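Local coordinates for proto-oncogene tyrosine-protein kinase receptor Ret (Danio rerio, PDB 7AMK) that acts as a receptor tyrosine kinase whose calcium-binding, cadherin-like extracellular domains assemble with the ligand GDNF and its co-receptor GFR alpha 1, at residues N11-Q16 against D116-C121; R35-L40 against T94-V99; S326-R331 against Q461-Q466. The protein carries 4 engineered substitutions. All blocks are in the same frame, centred on the assembly; numbering follows the deposited sequence.

Contact 1: N11-Q16 against D116-C121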
ATOM      1  N   ASN A  11      -1.453 -54.783  22.801  1.00 28.19           N
ATOM      2  CA  ASN A  11      -2.312 -55.363  23.818  1.00 31.99           C
ATOM      3  C   ASN A  11      -1.513 -56.359  24.646  1.00 30.37           C
ATOM      4  O   ASN A  11      -0.604 -57.028  24.140  1.00 28.08           O
ATOM      5  CB  ASN A  11      -3.508 -56.069  23.176  1.00 26.55           C
ATOM      6  CG  ASN A  11      -4.234 -55.183  22.195  1.00 35.92           C
ATOM      7  OD1 ASN A  11      -4.549 -54.037  22.504  1.00 41.43           O
ATOM      8  ND2 ASN A  11      -4.479 -55.697  20.997  1.00 31.37           N
ATOM      9  N   ILE A  12      -1.851 -56.443  25.920  1.00 27.50           N
ATOM     10  CA  ILE A  12      -1.305 -57.461  26.802  1.00 23.98           C
ATOM     11  C   ILE A  12      -2.489 -58.123  27.490  1.00 28.09           C
ATOM     12  O   ILE A  12      -3.541 -57.508  27.709  1.00 25.78           O
ATOM     13  CB  ILE A  12      -0.297 -56.886  27.838  1.00 27.32           C
ATOM     14  CG1 ILE A  12      -0.922 -55.751  28.649  1.00 24.34           C
ATOM     15  CG2 ILE A  12       0.993 -56.436  27.159  1.00 22.89           C
ATOM     16  CD1 ILE A  12       0.013 -55.188  29.718  1.00 24.63           C
ATOM     17  N   TYR A  13      -2.311 -59.391  27.826  1.00 26.32           N
ATOM     18  CA  TYR A  13      -3.385 -60.213  28.340  1.00 27.83           C
ATOM     19  C   TYR A  13      -3.013 -60.805  29.687  1.00 29.05           C
ATOM     20  O   TYR A  13      -1.834 -61.014  29.982  1.00 28.84           O
ATOM     21  CB  TYR A  13      -3.725 -61.352  27.368  1.00 31.68           C
ATOM     22  CG  TYR A  13      -4.190 -60.857  26.039  1.00 35.05           C
ATOM     23  CD1 TYR A  13      -5.537 -60.618  25.812  1.00 39.40           C
ATOM     24  CD2 TYR A  13      -3.293 -60.623  25.007  1.00 28.67           C
ATOM     25  CE1 TYR A  13      -5.981 -60.160  24.588  1.00 30.95           C
ATOM     26  CE2 TYR A  13      -3.733 -60.162  23.769  1.00 27.92           C
ATOM     27  CZ  TYR A  13      -5.081 -59.935  23.577  1.00 32.38           C
ATOM     28  OH  TYR A  13      -5.553 -59.481  22.372  1.00 45.42           O
ATOM     29  N   VAL A  14      -4.048 -61.077  30.494  1.00 31.14           N
ATOM     30  CA  VAL A  14      -3.893 -61.930  31.671  1.00 31.99           C
ATOM     31  C   VAL A  14      -3.340 -63.278  31.227  1.00 32.43           C
ATOM     32  O   VAL A  14      -3.713 -63.810  30.170  1.00 32.29           O
ATOM     33  CB  VAL A  14      -5.239 -62.086  32.409  1.00 33.60           C
ATOM     34  CG1 VAL A  14      -5.104 -62.938  33.703  1.00 35.34           C
ATOM     35  CG2 VAL A  14      -5.837 -60.712  32.729  1.00 33.28           C
ATOM     36  N   GLY A  15      -2.425 -63.830  32.024  1.00 33.09           N
ATOM     37  CA  GLY A  15      -1.794 -65.091  31.708  1.00 33.72           C
ATOM     38  C   GLY A  15      -0.594 -65.007  30.781  1.00 32.41           C
ATOM     39  O   GLY A  15       0.181 -65.965  30.709  1.00 39.20           O
ATOM     40  N   GLN A  16      -0.415 -63.906  30.062  1.00 30.74           N
ATOM     41  CA  GLN A  16       0.829 -63.712  29.336  1.00 29.62           C
ATOM     42  C   GLN A  16       2.020 -63.890  30.267  1.00 37.64           C
ATOM     43  O   GLN A  16       2.048 -63.341  31.375  1.00 32.64           O
ATOM     44  CB  GLN A  16       0.869 -62.336  28.709  1.00 28.45           C
ATOM     45  CG  GLN A  16       1.499 -62.378  27.373  1.00 35.60           C
ATOM     46  CD  GLN A  16       1.126 -61.218  26.539  1.00 25.47           C
ATOM     47  OE1 GLN A  16       0.204 -60.472  26.865  1.00 30.54           O
ATOM     48  NE2 GLN A  16       1.850 -61.030  25.448  1.00 38.67           N
ATOM     49  N   ASP A 116      -8.651 -60.379  30.030  1.00 34.03           N
ATOM     50  CA  ASP A 116      -8.988 -61.728  29.584  1.00 35.53           C
ATOM     51  C   ASP A 116      -7.698 -62.430  29.193  1.00 33.26           C
ATOM     52  O   ASP A 116      -6.646 -61.799  29.069  1.00 31.78           O
ATOM     53  CB  ASP A 116      -9.991 -61.691  28.419  1.00 37.27           C
ATOM     54  CG  ASP A 116     -10.564 -63.072  28.052  1.00 39.59           C
ATOM     55  OD1 ASP A 116     -10.359 -64.064  28.784  1.00 37.00           O
ATOM     56  OD2 ASP A 116     -11.223 -63.158  26.991  1.00 47.85           O
ATOM     57  N   THR A 117      -7.780 -63.750  29.039  1.00 34.39           N
ATOM     58  CA  THR A 117      -6.652 -64.511  28.522  1.00 33.81           C
ATOM     59  C   THR A 117      -6.507 -64.282  27.012  1.00 32.50           C
ATOM     60  O   THR A 117      -7.428 -63.820  26.334  1.00 32.41           O
ATOM     61  CB  THR A 117      -6.806 -66.005  28.836  1.00 36.61           C
ATOM     62  OG1 THR A 117      -8.154 -66.425  28.584  1.00 41.41           O
ATOM     63  CG2 THR A 117      -6.449 -66.303  30.292  1.00 39.22           C
ATOM     64  N   ALA A 118      -5.313 -64.577  26.495  1.00 38.14           N
ATOM     65  CA  ALA A 118      -5.017 -64.307  25.094  1.00 34.23           C
ATOM     66  C   ALA A 118      -5.945 -65.105  24.182  1.00 31.32           C
ATOM     67  O   ALA A 118      -6.377 -66.212  24.527  1.00 33.03           O
ATOM     68  CB  ALA A 118      -3.571 -64.650  24.765  1.00 29.54           C
ATOM     69  N   PRO A 119      -6.268 -64.565  23.013  1.00 35.53           N
ATOM     70  CA  PRO A 119      -7.051 -65.334  22.042  1.00 37.22           C
ATOM     71  C   PRO A 119      -6.272 -66.538  21.536  1.00 41.93           C
ATOM     72  O   PRO A 119      -5.038 -66.554  21.527  1.00 35.73           O
ATOM     73  CB  PRO A 119      -7.305 -64.327  20.919  1.00 34.55           C
ATOM     74  CG  PRO A 119      -6.112 -63.433  20.965  1.00 35.99           C
ATOM     75  CD  PRO A 119      -5.776 -63.293  22.448  1.00 33.07           C
ATOM     76  N   SER A 120      -7.018 -67.567  21.137  1.00 40.69           N
ATOM     77  CA  SER A 120      -6.436 -68.755  20.518  1.00 42.82           C
ATOM     78  C   SER A 120      -6.033 -68.472  19.072  1.00 38.39           C
ATOM     79  O   SER A 120      -6.607 -67.601  18.408  1.00 35.35           O
ATOM     80  CB  SER A 120      -7.434 -69.916  20.557  1.00 42.26           C
ATOM     81  OG  SER A 120      -6.860 -71.087  20.011  1.00 48.86           O
ATOM     82  N   CYS A 121      -5.054 -69.247  18.577  1.00 39.19           N
ATOM     83  CA  CYS A 121      -4.532 -69.003  17.237  1.00 42.84           C
ATOM     84  C   CYS A 121      -5.628 -69.094  16.198  1.00 37.06           C
ATOM     85  O   CYS A 121      -5.661 -68.298  15.258  1.00 39.99           O
ATOM     86  CB  CYS A 121      -3.409 -69.973  16.868  1.00 42.60           C
ATOM     87  SG  CYS A 121      -2.748 -69.594  15.167  1.00 57.89           S
TER
HETATM   88  O   HOH W   1      -3.024 -65.351  27.938  1.00 29.99           O

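Contact 2: R35-L40 against T94-V99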
ATOM      1  N   ARG A  35      25.867 -45.488  19.158  1.00 41.41           N
ATOM      2  CA  ARG A  35      25.256 -46.736  19.628  1.00 39.66           C
ATOM      3  C   ARG A  35      24.160 -46.455  20.653  1.00 32.81           C
ATOM      4  O   ARG A  35      24.401 -45.730  21.640  1.00 34.82           O
ATOM      5  CB  ARG A  35      26.322 -47.654  20.236  1.00 42.40           C
ATOM      6  CG  ARG A  35      25.824 -48.642  21.277  1.00 37.68           C
ATOM      7  CD  ARG A  35      27.020 -49.344  21.909  1.00 44.30           C
ATOM      8  NE  ARG A  35      26.643 -50.127  23.079  1.00 50.17           N
ATOM      9  CZ  ARG A  35      27.468 -50.905  23.775  1.00 62.18           C
ATOM     10  NH1 ARG A  35      28.745 -51.030  23.451  1.00 55.56           N
ATOM     11  NH2 ARG A  35      26.998 -51.580  24.822  1.00 61.16           N
ATOM     12  N   PRO A  36      22.962 -47.026  20.486  1.00 37.80           N
ATOM     13  CA  PRO A  36      21.862 -46.732  21.416  1.00 35.26           C
ATOM     14  C   PRO A  36      21.855 -47.607  22.665  1.00 27.16           C
ATOM     15  O   PRO A  36      22.187 -48.792  22.639  1.00 33.10           O
ATOM     16  CB  PRO A  36      20.614 -46.985  20.557  1.00 27.81           C
ATOM     17  CG  PRO A  36      21.039 -48.007  19.581  1.00 27.44           C
ATOM     18  CD  PRO A  36      22.512 -47.828  19.332  1.00 32.49           C
ATOM     19  N   TYR A  37      21.486 -46.983  23.778  1.00 27.55           N
ATOM     20  CA  TYR A  37      21.268 -47.647  25.058  1.00 32.13           C
ATOM     21  C   TYR A  37      19.838 -47.364  25.462  1.00 28.29           C
ATOM     22  O   TYR A  37      19.495 -46.219  25.779  1.00 27.04           O
ATOM     23  CB  TYR A  37      22.195 -47.142  26.153  1.00 30.24           C
ATOM     24  CG  TYR A  37      23.667 -47.367  25.950  1.00 40.91           C
ATOM     25  CD1 TYR A  37      24.417 -46.491  25.182  1.00 41.48           C
ATOM     26  CD2 TYR A  37      24.320 -48.416  26.586  1.00 41.63           C
ATOM     27  CE1 TYR A  37      25.762 -46.664  25.027  1.00 39.38           C
ATOM     28  CE2 TYR A  37      25.661 -48.599  26.432  1.00 46.52           C
ATOM     29  CZ  TYR A  37      26.381 -47.719  25.650  1.00 45.35           C
ATOM     30  OH  TYR A  37      27.734 -47.896  25.495  1.00 47.81           O
ATOM     31  N   PHE A  38      19.026 -48.406  25.472  1.00 26.15           N
ATOM     32  CA  PHE A  38      17.619 -48.305  25.808  1.00 25.10           C
ATOM     33  C   PHE A  38      17.414 -48.533  27.297  1.00 26.14           C
ATOM     34  O   PHE A  38      18.140 -49.303  27.924  1.00 27.34           O
ATOM     35  CB  PHE A  38      16.821 -49.351  25.035  1.00 23.85           C
ATOM     36  CG  PHE A  38      16.946 -49.247  23.549  1.00 22.87           C
ATOM     37  CD1 PHE A  38      16.052 -48.468  22.819  1.00 21.63           C
ATOM     38  CD2 PHE A  38      17.921 -49.958  22.873  1.00 23.32           C
ATOM     39  CE1 PHE A  38      16.155 -48.381  21.439  1.00 21.22           C
ATOM     40  CE2 PHE A  38      18.014 -49.878  21.485  1.00 24.64           C
ATOM     41  CZ  PHE A  38      17.118 -49.083  20.773  1.00 21.24           C
ATOM     42  N   PHE A  39      16.374 -47.910  27.843  1.00 25.76           N
ATOM     43  CA  PHE A  39      16.024 -48.100  29.239  1.00 26.73           C
ATOM     44  C   PHE A  39      14.590 -47.639  29.483  1.00 26.46           C
ATOM     45  O   PHE A  39      14.077 -46.757  28.783  1.00 31.26           O
ATOM     46  CB  PHE A  39      17.002 -47.347  30.148  1.00 28.47           C
ATOM     47  CG  PHE A  39      17.267 -45.930  29.722  1.00 32.10           C
ATOM     48  CD1 PHE A  39      18.200 -45.642  28.728  1.00 28.46           C
ATOM     49  CD2 PHE A  39      16.611 -44.874  30.338  1.00 28.81           C
ATOM     50  CE1 PHE A  39      18.465 -44.329  28.360  1.00 28.70           C
ATOM     51  CE2 PHE A  39      16.866 -43.561  29.962  1.00 35.75           C
ATOM     52  CZ  PHE A  39      17.793 -43.289  28.965  1.00 30.93           C
ATOM     53  N   LEU A  40      13.967 -48.227  30.509  1.00 26.69           N
ATOM     54  CA  LEU A  40      12.627 -47.832  30.949  1.00 28.91           C
ATOM     55  C   LEU A  40      12.667 -46.614  31.861  1.00 33.57           C
ATOM     56  O   LEU A  40      13.562 -46.469  32.697  1.00 40.90           O
ATOM     57  CB  LEU A  40      11.926 -48.975  31.686  1.00 33.18           C
ATOM     58  CG  LEU A  40      11.448 -50.107  30.776  1.00 31.70           C
ATOM     59  CD1 LEU A  40      11.032 -51.326  31.565  1.00 30.04           C
ATOM     60  CD2 LEU A  40      10.305 -49.619  29.939  1.00 31.20           C
ATOM     61  N   THR A  94      25.385 -42.811  25.428  1.00 34.80           N
ATOM     62  CA  THR A  94      26.206 -43.269  26.541  1.00 36.81           C
ATOM     63  C   THR A  94      25.403 -44.157  27.486  1.00 36.77           C
ATOM     64  O   THR A  94      24.184 -44.297  27.343  1.00 44.04           O
ATOM     65  CB  THR A  94      26.752 -42.065  27.305  1.00 47.27           C
ATOM     66  OG1 THR A  94      25.659 -41.196  27.640  1.00 48.26           O
ATOM     67  CG2 THR A  94      27.756 -41.302  26.443  1.00 39.90           C
ATOM     68  N   PRO A  95      26.054 -44.785  28.463  1.00 39.60           N
ATOM     69  CA  PRO A  95      25.329 -45.660  29.408  1.00 40.39           C
ATOM     70  C   PRO A  95      24.277 -44.877  30.173  1.00 42.90           C
ATOM     71  O   PRO A  95      24.537 -43.748  30.611  1.00 53.37           O
ATOM     72  CB  PRO A  95      26.441 -46.165  30.342  1.00 40.05           C
ATOM     73  CG  PRO A  95      27.682 -46.061  29.531  1.00 41.18           C
ATOM     74  CD  PRO A  95      27.502 -44.799  28.718  1.00 42.92           C
ATOM     75  N   PRO A  96      23.081 -45.442  30.370  1.00 39.18           N
ATOM     76  CA  PRO A  96      21.960 -44.636  30.873  1.00 37.48           C
ATOM     77  C   PRO A  96      22.074 -44.294  32.351  1.00 43.60           C
ATOM     78  O   PRO A  96      22.575 -45.072  33.170  1.00 40.08           O
ATOM     79  CB  PRO A  96      20.736 -45.522  30.606  1.00 44.30           C
ATOM     80  CG  PRO A  96      21.271 -46.904  30.581  1.00 46.20           C
ATOM     81  CD  PRO A  96      22.671 -46.816  30.032  1.00 38.60           C
ATOM     82  N   MET A  97      21.604 -43.093  32.677  1.00 43.35           N
ATOM     83  CA  MET A  97      21.504 -42.610  34.045  1.00 44.98           C
ATOM     84  C   MET A  97      20.043 -42.320  34.360  1.00 44.19           C
ATOM     85  O   MET A  97      19.223 -42.127  33.460  1.00 46.48           O
ATOM     86  CB  MET A  97      22.344 -41.350  34.259  1.00 40.52           C
ATOM     87  CG  MET A  97      23.821 -41.513  33.927  1.00 50.21           C
ATOM     88  SD  MET A  97      24.596 -39.915  33.603  1.00 60.37           S
ATOM     89  CE  MET A  97      24.866 -39.298  35.267  1.00 53.68           C
ATOM     90  N   LYS A  98      19.725 -42.290  35.654  1.00 44.68           N
ATOM     91  CA  LYS A  98      18.344 -42.067  36.064  1.00 42.65           C
ATOM     92  C   LYS A  98      17.827 -40.725  35.559  1.00 53.52           C
ATOM     93  O   LYS A  98      16.682 -40.624  35.095  1.00 49.68           O
ATOM     94  CB  LYS A  98      18.230 -42.163  37.584  1.00 44.32           C
ATOM     95  CG  LYS A  98      17.704 -43.510  38.070  1.00 46.11           C
ATOM     96  CD  LYS A  98      17.883 -43.689  39.561  1.00 41.76           C
ATOM     97  N   VAL A  99      18.677 -39.693  35.600  1.00 44.84           N
ATOM     98  CA  VAL A  99      18.252 -38.337  35.272  1.00 44.33           C
ATOM     99  C   VAL A  99      17.885 -38.175  33.800  1.00 49.44           C
ATOM    100  O   VAL A  99      17.184 -37.216  33.451  1.00 53.91           O
ATOM    101  CB  VAL A  99      19.355 -37.330  35.676  1.00 54.49           C
ATOM    102  CG1 VAL A  99      20.411 -37.209  34.589  1.00 46.95           C
ATOM    103  CG2 VAL A  99      18.752 -35.962  36.004  1.00 49.64           C
TER

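Contact 3: S326-R331 against Q461-Q466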
ATOM      1  N   SER A 326      12.913  14.882   5.687  1.00 42.97           N
ATOM      2  CA  SER A 326      12.820  16.294   5.367  1.00 46.85           C
ATOM      3  C   SER A 326      12.919  16.492   3.860  1.00 44.22           C
ATOM      4  O   SER A 326      13.668  15.794   3.172  1.00 43.61           O
ATOM      5  CB  SER A 326      13.924  17.069   6.082  1.00 46.22           C
ATOM      6  OG  SER A 326      13.999  18.391   5.591  1.00 47.80           O
ATOM      7  N   VAL A 327      12.136  17.430   3.341  1.00 45.48           N
ATOM      8  CA  VAL A 327      12.178  17.690   1.912  1.00 45.45           C
ATOM      9  C   VAL A 327      13.492  18.301   1.460  1.00 46.07           C
ATOM     10  O   VAL A 327      13.747  18.343   0.252  1.00 46.07           O
ATOM     11  CB  VAL A 327      11.000  18.591   1.511  1.00 47.05           C
ATOM     12  CG1 VAL A 327       9.704  17.910   1.863  1.00 46.75           C
ATOM     13  CG2 VAL A 327      11.115  19.950   2.196  1.00 49.15           C
ATOM     14  N   THR A 328      14.344  18.754   2.387  1.00 46.92           N
ATOM     15  CA  THR A 328      15.628  19.326   2.002  1.00 51.76           C
ATOM     16  C   THR A 328      16.728  18.282   1.849  1.00 47.25           C
ATOM     17  O   THR A 328      17.765  18.591   1.256  1.00 47.57           O
ATOM     18  CB  THR A 328      16.073  20.412   3.005  1.00 49.89           C
ATOM     19  OG1 THR A 328      16.329  19.839   4.290  1.00 49.64           O
ATOM     20  CG2 THR A 328      15.006  21.488   3.150  1.00 51.34           C
ATOM     21  N   GLU A 329      16.518  17.054   2.325  1.00 44.99           N
ATOM     22  CA  GLU A 329      17.558  16.034   2.269  1.00 44.06           C
ATOM     23  C   GLU A 329      17.780  15.522   0.849  1.00 49.46           C
ATOM     24  O   GLU A 329      16.837  15.321   0.074  1.00 42.75           O
ATOM     25  CB  GLU A 329      17.209  14.865   3.193  1.00 44.39           C
ATOM     26  CG  GLU A 329      17.732  15.016   4.627  1.00 51.22           C
ATOM     27  N   GLN A 330      19.044  15.287   0.523  1.00 50.63           N
ATOM     28  CA  GLN A 330      19.435  14.870  -0.818  1.00 50.79           C
ATOM     29  C   GLN A 330      20.663  13.986  -0.673  1.00 50.38           C
ATOM     30  O   GLN A 330      21.735  14.477  -0.309  1.00 55.22           O
ATOM     31  CB  GLN A 330      19.729  16.083  -1.695  1.00 49.77           C
ATOM     32  CG  GLN A 330      20.476  15.751  -2.972  1.00 56.31           C
ATOM     33  CD  GLN A 330      20.939  16.986  -3.715  1.00 67.26           C
ATOM     34  OE1 GLN A 330      20.600  18.114  -3.348  1.00 72.90           O
ATOM     35  NE2 GLN A 330      21.721  16.781  -4.769  1.00 73.94           N
ATOM     36  N   ARG A 331      20.517  12.694  -0.944  1.00 42.12           N
ATOM     37  CA  ARG A 331      21.643  11.785  -0.783  1.00 47.55           C
ATOM     38  C   ARG A 331      21.452  10.585  -1.693  1.00 43.71           C
ATOM     39  O   ARG A 331      20.326  10.155  -1.957  1.00 50.35           O
ATOM     40  CB  ARG A 331      21.811  11.323   0.674  1.00 44.19           C
ATOM     41  CG  ARG A 331      22.025  12.460   1.673  1.00 51.01           C
ATOM     42  CD  ARG A 331      21.987  11.968   3.114  1.00 52.77           C
ATOM     43  NE  ARG A 331      22.143  13.064   4.064  1.00 53.53           N
ATOM     44  N   GLN A 461       6.046  22.233   7.205  1.00 47.08           N
ATOM     45  CA  GLN A 461       6.050  22.249   8.670  1.00 58.14           C
ATOM     46  C   GLN A 461       7.403  21.848   9.256  1.00 53.59           C
ATOM     47  O   GLN A 461       7.930  22.534  10.136  1.00 56.05           O
ATOM     48  CB  GLN A 461       4.941  21.344   9.222  1.00 59.49           C
ATOM     49  CG  GLN A 461       3.526  21.926   9.101  1.00 59.32           C
ATOM     50  CD  GLN A 461       3.463  23.423   9.396  1.00 59.88           C
ATOM     51  OE1 GLN A 461       3.561  24.244   8.488  1.00 56.46           O
ATOM     52  NE2 GLN A 461       3.278  23.779  10.668  1.00 55.85           N
ATOM     53  N   GLN A 462       7.986  20.751   8.779  1.00 46.04           N
ATOM     54  CA  GLN A 462       9.224  20.263   9.378  1.00 51.13           C
ATOM     55  C   GLN A 462      10.342  21.308   9.340  1.00 54.78           C
ATOM     56  O   GLN A 462      11.064  21.485  10.328  1.00 54.70           O
ATOM     57  CB  GLN A 462       9.668  18.982   8.687  1.00 53.18           C
ATOM     58  CG  GLN A 462      11.040  18.531   9.124  1.00 61.44           C
ATOM     59  CD  GLN A 462      11.294  17.073   8.830  1.00 60.58           C
ATOM     60  OE1 GLN A 462      10.416  16.361   8.330  1.00 53.95           O
ATOM     61  NE2 GLN A 462      12.503  16.614   9.143  1.00 64.41           N
ATOM     62  N   ASN A 463      10.514  22.006   8.213  1.00 46.70           N
ATOM     63  CA  ASN A 463      11.605  22.965   8.078  1.00 50.39           C
ATOM     64  C   ASN A 463      11.158  24.420   8.101  1.00 45.93           C
ATOM     65  O   ASN A 463      12.011  25.314   8.098  1.00 45.82           O
ATOM     66  CB  ASN A 463      12.390  22.713   6.781  1.00 46.65           C
ATOM     67  CG  ASN A 463      12.924  21.309   6.697  1.00 48.67           C
ATOM     68  OD1 ASN A 463      12.213  20.391   6.289  1.00 53.86           O
ATOM     69  ND2 ASN A 463      14.183  21.128   7.083  1.00 51.49           N
ATOM     70  N   LYS A 464       9.857  24.686   8.110  1.00 38.26           N
ATOM     71  CA  LYS A 464       9.346  26.047   8.156  1.00 45.11           C
ATOM     72  C   LYS A 464       9.668  26.824   6.875  1.00 45.09           C
ATOM     73  O   LYS A 464       9.750  28.057   6.891  1.00 42.94           O
ATOM     74  CB  LYS A 464       9.875  26.787   9.397  1.00 45.64           C
ATOM     75  N   LEU A 465       9.860  26.116   5.761  1.00 34.78           N
ATOM     76  CA  LEU A 465      10.039  26.768   4.471  1.00 39.52           C
ATOM     77  C   LEU A 465       8.717  27.347   3.980  1.00 40.48           C
ATOM     78  O   LEU A 465       7.670  26.696   4.055  1.00 37.00           O
ATOM     79  CB  LEU A 465      10.576  25.776   3.444  1.00 34.38           C
ATOM     80  CG  LEU A 465      11.916  25.137   3.775  1.00 47.58           C
ATOM     81  CD1 LEU A 465      12.135  23.871   2.937  1.00 41.33           C
ATOM     82  CD2 LEU A 465      13.006  26.163   3.526  1.00 50.58           C
ATOM     83  N   GLN A 466       8.767  28.577   3.465  1.00 34.14           N
ATOM     84  CA  GLN A 466       7.577  29.296   3.026  1.00 33.11           C
ATOM     85  C   GLN A 466       7.672  29.618   1.541  1.00 32.30           C
ATOM     86  O   GLN A 466       8.758  29.870   1.009  1.00 32.96           O
ATOM     87  CB  GLN A 466       7.375  30.613   3.815  1.00 31.15           C
ATOM     88  CG  GLN A 466       6.671  30.485   5.185  1.00 32.75           C
ATOM     89  CD  GLN A 466       6.257  31.848   5.787  1.00 42.92           C
ATOM     90  OE1 GLN A 466       6.747  32.907   5.379  1.00 34.61           O
ATOM     91  NE2 GLN A 466       5.345  31.815   6.757  1.00 38.40           N
TER

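Contact 1: N11-Q16 against D116-C121
The ring of Tyr13 carries Ala118 and Pro119 over one face, and the carbonyl oxygen of Asp116 sits at its edge, near the ring plane. Ala118 CA and Pro119 CD each stand 3.6 Å above that plane, both offset toward the rim, Ala118 CA over the CG end and Pro119 CD over the phenol end, where it is 3.6 Å from Tyr13 CZ. Both are CH-pi contacts, so the ring lies against a run of backbone and proline methylene, with the Tyr13 and Pro119 side chains crossing at about a right angle. Tyr13 CG stands anti to the carbonyl carbon (chi1 -61°), beside the backbone N, which sets it against Ala118 CA.

Next to the ring, Val14 N makes a weak, bent hydrogen bond of 3.0 Å to Asp116 O. One residue on, Thr117 CA points its hydrogen almost straight at Val14 O, 3.4 Å away. A water completes the bridge, giving a proton to Val14 O and taking one from Ala118 N, both at 2.8 Å.

Segment 11-16 is braced from its own side: Gln16 OE1 accepts from Tyr13 N across the type II turn from Tyr13 to Gln16. Beyond the two segments, Ile12 pairs with strand 106-114, Pro119 packs on Ile160 of helix 155-160, and Cys121 is disulfide-bonded to Cys161.

Chemically, then, with the one direct backbone bond weak, the join after strand 106-114 rests largely on CH-pi packing against one ring face and on a water that links Val14 O to Ala118 N in place of a direct backbone hydrogen bond.

Contact 2: R35-L40 against T94-V99
Tyr37 meets Thr94 and Pro95 through one face of its ring: the carbonyl carbon of Thr94 lies 3.4 Å above the ring plane, offset toward the rim, and Pro95 N stands over the centre. Pro95 CA makes the CH-pi contact, 4.1 Å from the Tyr37 ring centroid and only 10° off its normal. At the root of the side chain, Tyr37 CB touches Pro96 CD at 3.9 Å, the two side chains crossing at about a right angle. Two residues on, Phe39 offers a ring face to a different atom of the same proline, Pro96 CB, which lies above it, offset toward the rim. The modelled separation there is too short for carbons, so its exact value is doubtful.

In the next layer, Tyr37 OH sits 3.4 Å above the centre of the Arg35 guanidinium plane. An alanine in place of Tyr37 would probably leave Thr94 and Pro95 without the flat surface they rest on and rob the Arg35 guanidinium of the hydroxyl over its face. Farther out, Ser92 OG is hydrogen-bonded to Thr94 O, and Tyr37 and Phe39 pair through their backbones with Ser92 and Gly90 of strand 83-92. Met100 and Cys101 of helix 100-103 also pack on Phe39.

Alternate residues of strand 37-40 thus send Tyr37 and Phe39 to one face, while Phe38 points to the other. This is an edge strand of the cadherin-like sheet, its aromatics packed against the proline-containing loop that follows the neighbouring strand.

Contact 3: S326-R331 against Q461-Q466
Ser326 packs closest of all against Gln462 and Asn463, and it is buried. Its CB lies 3.4 Å from Gln462 NE2, at the end of a glutamine side chain extended beyond CG. Ser326 OG faces the Asn463 amide. The orientation modelled for that amide is probably reversed, and with it turned back a hydrogen bond to the serine hydroxyl may form.

The hydroxyl is well occupied on its own side too. Ser326 OG, anti to the backbone N (chi1 169°), accepts from Thr328 N at 3.2 Å in a nearly straight bond of 167°, which defines an ST turn, and it takes a second hydrogen bond from Thr328 OG1 at 3.0 Å. Those two donors hold the serine oxygen in place, so the group presented to Asn463 is fixed by its own loop.

The touching residues lie in the loops that lead into strand 331-341 of the third cadherin-like domain and strand 466-475 of the fourth. The contact therefore joins two successive domains of the RET extracellular chain. On the fourth-domain side, Glu460 steadies the loop by accepting from Asn463 N. On the third-domain side, Val327 also touches Arg250 and, from the fourth domain, Ile399.

The side at Thr328 and Leu465 is looser; Thr328 is exposed, though Val327 beside it is buried. Leu465 reaches across with one methyl, CD1, which meets Thr328 CG2 at 3.7 Å and Val327 CG2 at 4.1 Å. Leu465 crosses Thr328 obliquely, whereas it and Val327 run alongside one another, pointing opposite ways. Thr328 and Asn463 approach tip to tip from the two loops. A diethylene glycol molecule, probably from the crystallisation liquor, lies near the Leu465 side chain.

In the fold
Contacts 1 and 2 both belong to the first cadherin-like domain and reach one four-stranded mixed sheet at its two outermost strands, 7-14 and 37-40, with 106-114 and 83-92 between them. Their centres are about 31 Å apart and their nearest atoms about 12 Å. Along the chain, 35-40 and 94-99 both fall between 11-16 and 116-121. Contact 3 comes later, across the chain's centre, about 88 Å from contact 1 and about 70 Å from contact 2, centre to centre. It alone of the three joins two cadherin-like domains, the third and fourth. Thus two contacts lie within one end domain, while the third probably helps to set the relative placement of successive domains in this elongated receptor.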